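Local coordinates for uronate isomerase (Caulobacter crescentus, PDB 2Q01) that catalyses the isomerisation of D-glucuronate to D-fructuronate and of D-galacturonate to D-tagaturonate in uronate breakdown, at the interface of chains A and B. Coordinates in Å, arbitrary orientation; residue numbers count along the deposited sequence, not the author numbering. Chains: chain A/B, Uronate isomerase.

Contact 1: the interface of chains A and B. Residues chain A 351, 377-379; chain B 74-75.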
loop_
_atom_site.group_PDB
_atom_site.type_symbol
_atom_site.label_atom_id
_atom_site.label_comp_id
_atom_site.label_asym_id
_atom_site.label_seq_id
_atom_site.Cartn_x
_atom_site.Cartn_y
_atom_site.Cartn_z
ATOM N N ASN A 351 18.069 3.627 22.876
ATOM C CA ASN A 351 19.215 2.726 22.948
ATOM C C ASN A 351 19.301 1.991 24.287
ATOM O O ASN A 351 20.253 1.254 24.537
ATOM C CB ASN A 351 20.507 3.504 22.669
ATOM C CG ASN A 351 20.365 4.481 21.501
ATOM O OD1 ASN A 351 20.671 5.668 21.628
ATOM N ND2 ASN A 351 19.889 3.986 20.363
ATOM N N HIS A 377 16.279 -1.105 13.346
ATOM C CA HIS A 377 17.387 -0.282 13.823
ATOM C C HIS A 377 17.455 -0.151 15.340
ATOM O O HIS A 377 18.501 -0.410 15.938
ATOM C CB HIS A 377 17.387 1.109 13.190
ATOM C CG HIS A 377 18.388 2.034 13.807
ATOM N ND1 HIS A 377 19.730 1.984 13.502
ATOM C CD2 HIS A 377 18.251 2.994 14.751
ATOM C CE1 HIS A 377 20.374 2.892 14.213
ATOM N NE2 HIS A 377 19.501 3.515 14.982
ATOM N N TYR A 378 16.360 0.296 15.950
ATOM C CA TYR A 378 16.365 0.652 17.370
ATOM C C TYR A 378 16.297 -0.588 18.243
ATOM O O TYR A 378 15.400 -1.412 18.056
ATOM C CB TYR A 378 15.195 1.579 17.710
ATOM C CG TYR A 378 15.396 3.009 17.285
ATOM C CD1 TYR A 378 14.811 3.500 16.121
ATOM C CD2 TYR A 378 16.170 3.873 18.049
ATOM C CE1 TYR A 378 14.992 4.823 15.731
ATOM C CE2 TYR A 378 16.364 5.187 17.666
ATOM C CZ TYR A 378 15.773 5.657 16.508
ATOM O OH TYR A 378 15.966 6.964 16.137
ATOM N N PRO A 379 17.243 -0.733 19.193
ATOM C CA PRO A 379 17.310 -1.834 20.163
ATOM C C PRO A 379 16.021 -2.083 20.950
ATOM O O PRO A 379 15.757 -3.224 21.326
ATOM C CB PRO A 379 18.419 -1.393 21.113
ATOM C CG PRO A 379 19.281 -0.520 20.288
ATOM C CD PRO A 379 18.374 0.199 19.355
ATOM N N TYR B 74 22.903 -3.905 15.459
ATOM C CA TYR B 74 22.612 -2.812 16.403
ATOM C C TYR B 74 21.188 -2.889 16.930
ATOM O O TYR B 74 20.919 -2.578 18.092
ATOM C CB TYR B 74 22.842 -1.442 15.767
ATOM C CG TYR B 74 22.657 -0.281 16.718
ATOM C CD1 TYR B 74 23.578 -0.033 17.731
ATOM C CD2 TYR B 74 21.566 0.573 16.601
ATOM C CE1 TYR B 74 23.419 1.034 18.600
ATOM C CE2 TYR B 74 21.399 1.644 17.466
ATOM C CZ TYR B 74 22.330 1.870 18.460
ATOM O OH TYR B 74 22.172 2.926 19.323
ATOM N N SER B 75 20.290 -3.332 16.060
ATOM C CA SER B 75 18.894 -3.528 16.398
ATOM C C SER B 75 18.664 -4.639 17.413
ATOM O O SER B 75 17.578 -4.724 17.992
ATOM C CB SER B 75 18.074 -3.801 15.132
ATOM O OG SER B 75 17.958 -5.190 14.863
#
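One face of the B:Tyr74 ring receives A:Pro379, whose CG sits 4.1 Å above the plane, toward the rim. The imidazole of A:His377 meets the CD2-CE2 edge of this ring, displaced to the side opposite A:Pro379. There A:His377 CE1 comes to 3.5 Å from B:Tyr74 CD2. Within chain A, the imidazole CD2 lies 3.6 Å above the centre of the A:Tyr378 ring, and A:Tyr378 CD1 lies in plane at the edge of the imidazole. CG of B:Tyr74 is anti to its backbone N (chi1 -176°), and the ring reaches across the boundary to A:Asn351. At the tip, the side-chain amide ND2 of A:Asn351 gives a hydrogen bond of 2.7 Å to the phenol OH of B:Tyr74. The amide and ring planes are 57° apart. The start of the B:Tyr74 ring and the next residue pack on backbone: A:His377 O is 3.3 Å from B:Tyr74 CD2 and 3.5 Å from B:Ser75 CB. An alanine in place of B:Tyr74 would probably leave the A:Asn351 amide without its partner and open a gap beside A:His377 and A:Pro379. The site is a contact between chains A and B, probably part of a subunit interface. In it a tyrosine at the end of helix 67-74 packs against two loops of chain A, one with A:Asn351 and one with A:His377 and A:Pro379. The second includes A:Tyr378, a residue of the potassium site, and the contact may help hold it in place.

Contact 2: the interface of chains A and B. Residues chain A 339, 369-370, 373-374, 406; chain B 71, 332-333, 389.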
loop_
_atom_site.group_PDB
_atom_site.type_symbol
_atom_site.label_atom_id
_atom_site.label_comp_id
_atom_site.label_asym_id
_atom_site.label_seq_id
_atom_site.Cartn_x
_atom_site.Cartn_y
_atom_site.Cartn_z
ATOM N N VAL A 339 7.432 7.929 12.409
ATOM C CA VAL A 339 8.808 8.442 12.274
ATOM C C VAL A 339 9.044 9.698 13.114
ATOM O O VAL A 339 9.975 9.734 13.915
ATOM C CB VAL A 339 9.220 8.677 10.778
ATOM C CG1 VAL A 339 10.690 9.040 10.653
ATOM C CG2 VAL A 339 8.955 7.451 9.949
ATOM N N ARG A 369 7.508 1.056 5.037
ATOM C CA ARG A 369 7.977 2.436 5.024
ATOM C C ARG A 369 8.576 2.865 6.356
ATOM O O ARG A 369 9.639 3.467 6.383
ATOM C CB ARG A 369 6.851 3.392 4.641
ATOM C CG ARG A 369 7.344 4.722 4.079
ATOM C CD ARG A 369 6.379 5.873 4.352
ATOM N NE ARG A 369 5.039 5.640 3.814
ATOM C CZ ARG A 369 3.925 5.570 4.543
ATOM N NH1 ARG A 369 3.960 5.725 5.860
ATOM N NH2 ARG A 369 2.762 5.353 3.946
ATOM N N GLU A 370 7.895 2.566 7.459
ATOM C CA GLU A 370 8.281 3.124 8.758
ATOM C C GLU A 370 8.577 2.066 9.814
ATOM O O GLU A 370 9.646 2.078 10.413
ATOM C CB GLU A 370 7.211 4.101 9.275
ATOM C CG GLU A 370 6.723 5.128 8.237
ATOM C CD GLU A 370 5.792 6.170 8.815
ATOM O OE1 GLU A 370 5.553 6.151 10.040
ATOM O OE2 GLU A 370 5.304 7.023 8.042
ATOM N N PRO A 373 11.799 -0.378 9.001
ATOM C CA PRO A 373 13.024 0.410 9.202
ATOM C C PRO A 373 13.294 0.891 10.639
ATOM O O PRO A 373 14.451 0.942 11.052
ATOM C CB PRO A 373 12.840 1.587 8.239
ATOM C CG PRO A 373 11.950 1.051 7.181
ATOM C CD PRO A 373 10.968 0.227 7.940
ATOM N N LEU A 374 12.248 1.230 11.392
ATOM C CA LEU A 374 12.412 1.610 12.798
ATOM C C LEU A 374 12.799 0.418 13.673
ATOM O O LEU A 374 13.777 0.492 14.412
ATOM C CB LEU A 374 11.153 2.297 13.353
ATOM C CG LEU A 374 10.840 3.749 12.946
ATOM C CD1 LEU A 374 9.520 4.190 13.560
ATOM C CD2 LEU A 374 11.954 4.726 13.317
ATOM N N THR A 406 13.445 -5.925 5.975
ATOM C CA THR A 406 14.177 -4.899 6.709
ATOM C C THR A 406 14.341 -5.240 8.194
ATOM O O THR A 406 15.409 -5.032 8.777
ATOM C CB THR A 406 13.504 -3.519 6.557
ATOM O OG1 THR A 406 13.314 -3.230 5.166
ATOM C CG2 THR A 406 14.363 -2.435 7.173
ATOM N N ARG B 71 23.020 -2.382 11.046
ATOM C CA ARG B 71 21.671 -2.053 11.492
ATOM C C ARG B 71 21.047 -3.209 12.268
ATOM O O ARG B 71 20.741 -3.082 13.455
ATOM C CB ARG B 71 20.787 -1.684 10.298
ATOM C CG ARG B 71 20.703 -0.191 10.026
ATOM C CD ARG B 71 19.812 0.103 8.830
ATOM N NE ARG B 71 18.478 -0.470 8.987
ATOM C CZ ARG B 71 17.416 0.212 9.400
ATOM N NH1 ARG B 71 16.240 -0.391 9.515
ATOM N NH2 ARG B 71 17.528 1.499 9.701
ATOM N N ILE B 332 15.398 6.894 8.083
ATOM C CA ILE B 332 14.094 6.246 7.991
ATOM C C ILE B 332 13.263 6.935 6.904
ATOM O O ILE B 332 13.270 8.155 6.817
ATOM C CB ILE B 332 13.345 6.308 9.372
ATOM C CG1 ILE B 332 14.273 5.962 10.550
ATOM C CG2 ILE B 332 12.105 5.420 9.387
ATOM C CD1 ILE B 332 14.854 4.525 10.563
ATOM N N PRO B 333 12.580 6.158 6.038
ATOM C CA PRO B 333 11.695 6.746 5.027
ATOM C C PRO B 333 10.535 7.553 5.596
ATOM O O PRO B 333 10.057 7.275 6.697
ATOM C CB PRO B 333 11.136 5.524 4.298
ATOM C CG PRO B 333 12.126 4.463 4.523
ATOM C CD PRO B 333 12.637 4.691 5.906
ATOM N N PHE B 389 15.440 0.180 0.991
ATOM C CA PHE B 389 14.774 -0.889 1.728
ATOM C C PHE B 389 13.916 -1.744 0.801
ATOM O O PHE B 389 13.617 -2.901 1.109
ATOM C CB PHE B 389 13.900 -0.302 2.844
ATOM C CG PHE B 389 14.656 0.550 3.823
ATOM C CD1 PHE B 389 14.647 1.940 3.716
ATOM C CD2 PHE B 389 15.385 -0.036 4.851
ATOM C CE1 PHE B 389 15.354 2.721 4.617
ATOM C CE2 PHE B 389 16.091 0.741 5.760
ATOM C CZ PHE B 389 16.074 2.120 5.648
#
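B:Arg71 NH1 gives a hydrogen bond of 2.7 Å to the backbone O of A:Pro373. The bond is fairly straight, 154° at the hydrogen. It lies in the carbonyl plane and uses a lone pair, with a C=O...N angle of 114°. A:Pro373 is in the last turn of helix 366-375, and the positive guanidinium is likely to suit this helix end. B:Phe389 backs the guanidinium, with CE2 3.9 Å above its centre. The A:Pro373 ring lies over a face of B:Phe389. A:Thr406 OG1 is beside the backbone N (chi1 -53°), which turns CG2 anti to that N and toward the ring, where it touches B:Phe389 CD2 at 3.5 Å. B:Ile332 spreads its branches over chain A. Its CG2 meets A:Val339 CG2 at 3.8 Å, and its CG1 meets A:Leu374 CD2 at 3.8 Å. The B:Pro333 ring covers the backbone carbonyl of A:Arg369, with CG 3.3 Å from that O. Within chain A, A:Arg369 NH1 forms a salt bridge of 2.9 Å with A:Glu370 OE2, from above the carboxylate plane. The site is a mostly apolar contact between chains A and B, probably part of a subunit interface. It probably seats helix 366-375 of one chain against the short strand 332-333 and B:Phe389 of the other.

Contact 3: the interface of chains A and B. Residues chain A 404, 409-410, 443, 449, 453, 457; chain B 108, 111-112, 116.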
loop_
_atom_site.group_PDB
_atom_site.type_symbol
_atom_site.label_atom_id
_atom_site.label_comp_id
_atom_site.label_asym_id
_atom_site.label_seq_id
_atom_site.Cartn_x
_atom_site.Cartn_y
_atom_site.Cartn_z
ATOM N N THR A 404 9.585 -8.414 6.797
ATOM C CA THR A 404 10.739 -9.324 6.930
ATOM C C THR A 404 12.051 -8.815 6.338
ATOM O O THR A 404 13.113 -8.976 6.943
ATOM C CB THR A 404 10.444 -10.720 6.321
ATOM O OG1 THR A 404 9.249 -11.252 6.896
ATOM C CG2 THR A 404 11.582 -11.682 6.597
ATOM N N PHE A 409 12.870 -11.677 11.159
ATOM C CA PHE A 409 11.894 -12.404 11.965
ATOM C C PHE A 409 12.107 -12.171 13.453
ATOM O O PHE A 409 11.184 -12.340 14.256
ATOM C CB PHE A 409 11.973 -13.905 11.684
ATOM C CG PHE A 409 11.514 -14.293 10.312
ATOM C CD1 PHE A 409 10.155 -14.377 10.010
ATOM C CD2 PHE A 409 12.437 -14.588 9.321
ATOM C CE1 PHE A 409 9.729 -14.740 8.734
ATOM C CE2 PHE A 409 12.018 -14.962 8.042
ATOM C CZ PHE A 409 10.663 -15.031 7.752
ATOM N N TYR A 410 13.328 -11.786 13.814
ATOM C CA TYR A 410 13.719 -11.687 15.216
ATOM C C TYR A 410 13.452 -10.300 15.793
ATOM O O TYR A 410 13.716 -10.039 16.967
ATOM C CB TYR A 410 15.177 -12.134 15.399
ATOM C CG TYR A 410 15.407 -13.559 14.925
ATOM C CD1 TYR A 410 15.998 -13.821 13.689
ATOM C CD2 TYR A 410 15.005 -14.646 15.705
ATOM C CE1 TYR A 410 16.197 -15.131 13.246
ATOM C CE2 TYR A 410 15.202 -15.958 15.276
ATOM C CZ TYR A 410 15.797 -16.191 14.049
ATOM O OH TYR A 410 15.984 -17.487 13.629
ATOM N N MET A 443 9.366 -19.281 0.683
ATOM C CA MET A 443 10.764 -18.846 0.717
ATOM C C MET A 443 11.706 -19.995 0.373
ATOM O O MET A 443 12.694 -19.804 -0.337
ATOM C CB MET A 443 11.118 -18.268 2.091
ATOM C CG MET A 443 10.344 -17.009 2.462
ATOM S SD MET A 443 10.891 -15.552 1.559
ATOM C CE MET A 443 12.442 -15.254 2.380
ATOM N N MET A 449 15.410 -19.305 1.466
ATOM C CA MET A 449 15.911 -19.864 2.713
ATOM C C MET A 449 16.007 -21.376 2.629
ATOM O O MET A 449 15.371 -22.008 1.787
ATOM C CB MET A 449 15.075 -19.407 3.913
ATOM C CG MET A 449 13.875 -20.243 4.291
ATOM S SD MET A 449 12.930 -19.465 5.615
ATOM C CE MET A 449 14.250 -18.664 6.502
ATOM N N GLU A 453 16.587 -23.646 8.206
ATOM C CA GLU A 453 16.267 -22.315 8.724
ATOM C C GLU A 453 14.771 -22.146 8.976
ATOM O O GLU A 453 14.364 -21.592 10.003
ATOM C CB GLU A 453 16.743 -21.236 7.749
ATOM C CG GLU A 453 18.253 -21.105 7.613
ATOM C CD GLU A 453 18.662 -20.188 6.469
ATOM O OE1 GLU A 453 19.831 -19.752 6.431
ATOM O OE2 GLU A 453 17.815 -19.898 5.603
ATOM N N LEU A 457 12.522 -21.688 12.420
ATOM C CA LEU A 457 11.770 -20.443 12.500
ATOM C C LEU A 457 10.314 -20.550 12.934
ATOM O O LEU A 457 9.894 -19.768 13.779
ATOM C CB LEU A 457 11.919 -19.602 11.231
ATOM C CG LEU A 457 13.135 -18.670 11.278
ATOM C CD1 LEU A 457 13.435 -18.136 9.921
ATOM C CD2 LEU A 457 12.923 -17.516 12.238
ATOM N N TYR B 108 22.372 -15.522 11.562
ATOM C CA TYR B 108 20.995 -16.054 11.545
ATOM C C TYR B 108 19.905 -14.966 11.484
ATOM O O TYR B 108 18.794 -15.214 11.021
ATOM C CB TYR B 108 20.762 -16.971 12.760
ATOM C CG TYR B 108 20.661 -16.246 14.089
ATOM C CD1 TYR B 108 21.807 -15.866 14.786
ATOM C CD2 TYR B 108 19.420 -15.942 14.653
ATOM C CE1 TYR B 108 21.723 -15.201 15.998
ATOM C CE2 TYR B 108 19.328 -15.277 15.871
ATOM C CZ TYR B 108 20.486 -14.905 16.533
ATOM O OH TYR B 108 20.423 -14.245 17.736
ATOM N N ARG B 111 17.975 -14.175 8.068
ATOM C CA ARG B 111 17.040 -15.125 7.461
ATOM C C ARG B 111 15.821 -14.398 6.897
ATOM O O ARG B 111 15.088 -13.728 7.631
ATOM C CB ARG B 111 16.592 -16.179 8.488
ATOM C CG ARG B 111 17.612 -17.269 8.732
ATOM C CD ARG B 111 17.284 -18.088 9.967
ATOM N NE ARG B 111 18.412 -18.929 10.373
ATOM C CZ ARG B 111 18.383 -19.806 11.375
ATOM N NH1 ARG B 111 19.464 -20.519 11.657
ATOM N NH2 ARG B 111 17.281 -19.979 12.095
ATOM N N GLY B 112 15.632 -14.501 5.586
ATOM C CA GLY B 112 14.465 -13.912 4.939
ATOM C C GLY B 112 14.699 -12.535 4.351
ATOM O O GLY B 112 13.813 -11.967 3.696
ATOM N N TRP B 116 20.765 -12.011 2.930
ATOM C CA TRP B 116 21.001 -13.447 2.908
ATOM C C TRP B 116 21.361 -13.855 1.487
ATOM O O TRP B 116 22.318 -14.595 1.273
ATOM C CB TRP B 116 19.744 -14.189 3.363
ATOM C CG TRP B 116 19.898 -15.672 3.561
ATOM C CD1 TRP B 116 20.143 -16.314 4.737
ATOM C CD2 TRP B 116 19.789 -16.696 2.559
ATOM N NE1 TRP B 116 20.203 -17.670 4.536
ATOM C CE2 TRP B 116 19.990 -17.934 3.209
ATOM C CE3 TRP B 116 19.543 -16.687 1.176
ATOM C CZ2 TRP B 116 19.953 -19.158 2.524
ATOM C CZ3 TRP B 116 19.504 -17.901 0.497
ATOM C CH2 TRP B 116 19.709 -19.122 1.175
HETATM O O HOH W 1 20.846 -18.284 8.647
HETATM O O HOH W 2 15.284 -12.769 10.010
#
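B:Arg111 is extended from CG to NE (chi2 166°) and passes obliquely across A:Glu453, itself extended beyond CG (chi2 170°), with B:Arg111 CG near the carboxylate carbon. The two meet between chains A and B of this uronate isomerase, a member of the metallo-dependent hydrolase superfamily, probably at a subunit interface. Their charged ends do not touch. Water 1 links them, 3.1 Å from B:Arg111 NE at the guanidinium edge and 2.8 Å from A:Glu453 OE1. The opposite charges, kept apart by this water, would probably still attract. The same carboxylate oxygen accepts a hydrogen bond of 2.8 Å from the indole NE1 of B:Trp116, through its syn lone pair. That bond is fairly straight, with carboxylate and indole planes steeply inclined. The B:Arg111 guanidinium has B:Tyr108 CB over one face and A:Glu453 CA over the other, both toward the rim. Its NH2 lies 3.2 Å from the phenol OH of A:Tyr410. The edge of the B:Tyr108 ring points into the face of the A:Tyr410 ring. The planes are 77° apart, and B:Tyr108 CE2 lies over the centre of the A:Tyr410 ring. The aliphatic part of B:Arg111 packs on A:Leu457 CD1 and the A:Met449 methyl. Its backbone O is 2.6 Å from water 2, which is 2.9 Å from A:Phe409 N. A:Met443 CE lies 3.5 Å from B:Gly112 CA, which has no side chain to get in the way, while the A:Thr404 methyl packs near the glycine carbonyl.

Contact 1 and contact 2 are neighbours, with C-alpha centres about 12 Å apart. Contact 3 lies about 18 Å from each. Helix 67-74 of chain B serves contacts 1 and 2. On chain A, helix 366-375 of contact 2 leads into the A:His377 loop of contact 1. Helix 393-407 of chain A joins contact 2 to contact 3. The shared helices suggest that the three contacts belong to one extended interface. The A and B sides use different residues, with no sign of a two-fold axis in the pairing. With three copies, such head-to-tail pairing could close a ring, though the structure alone does not show this in solution.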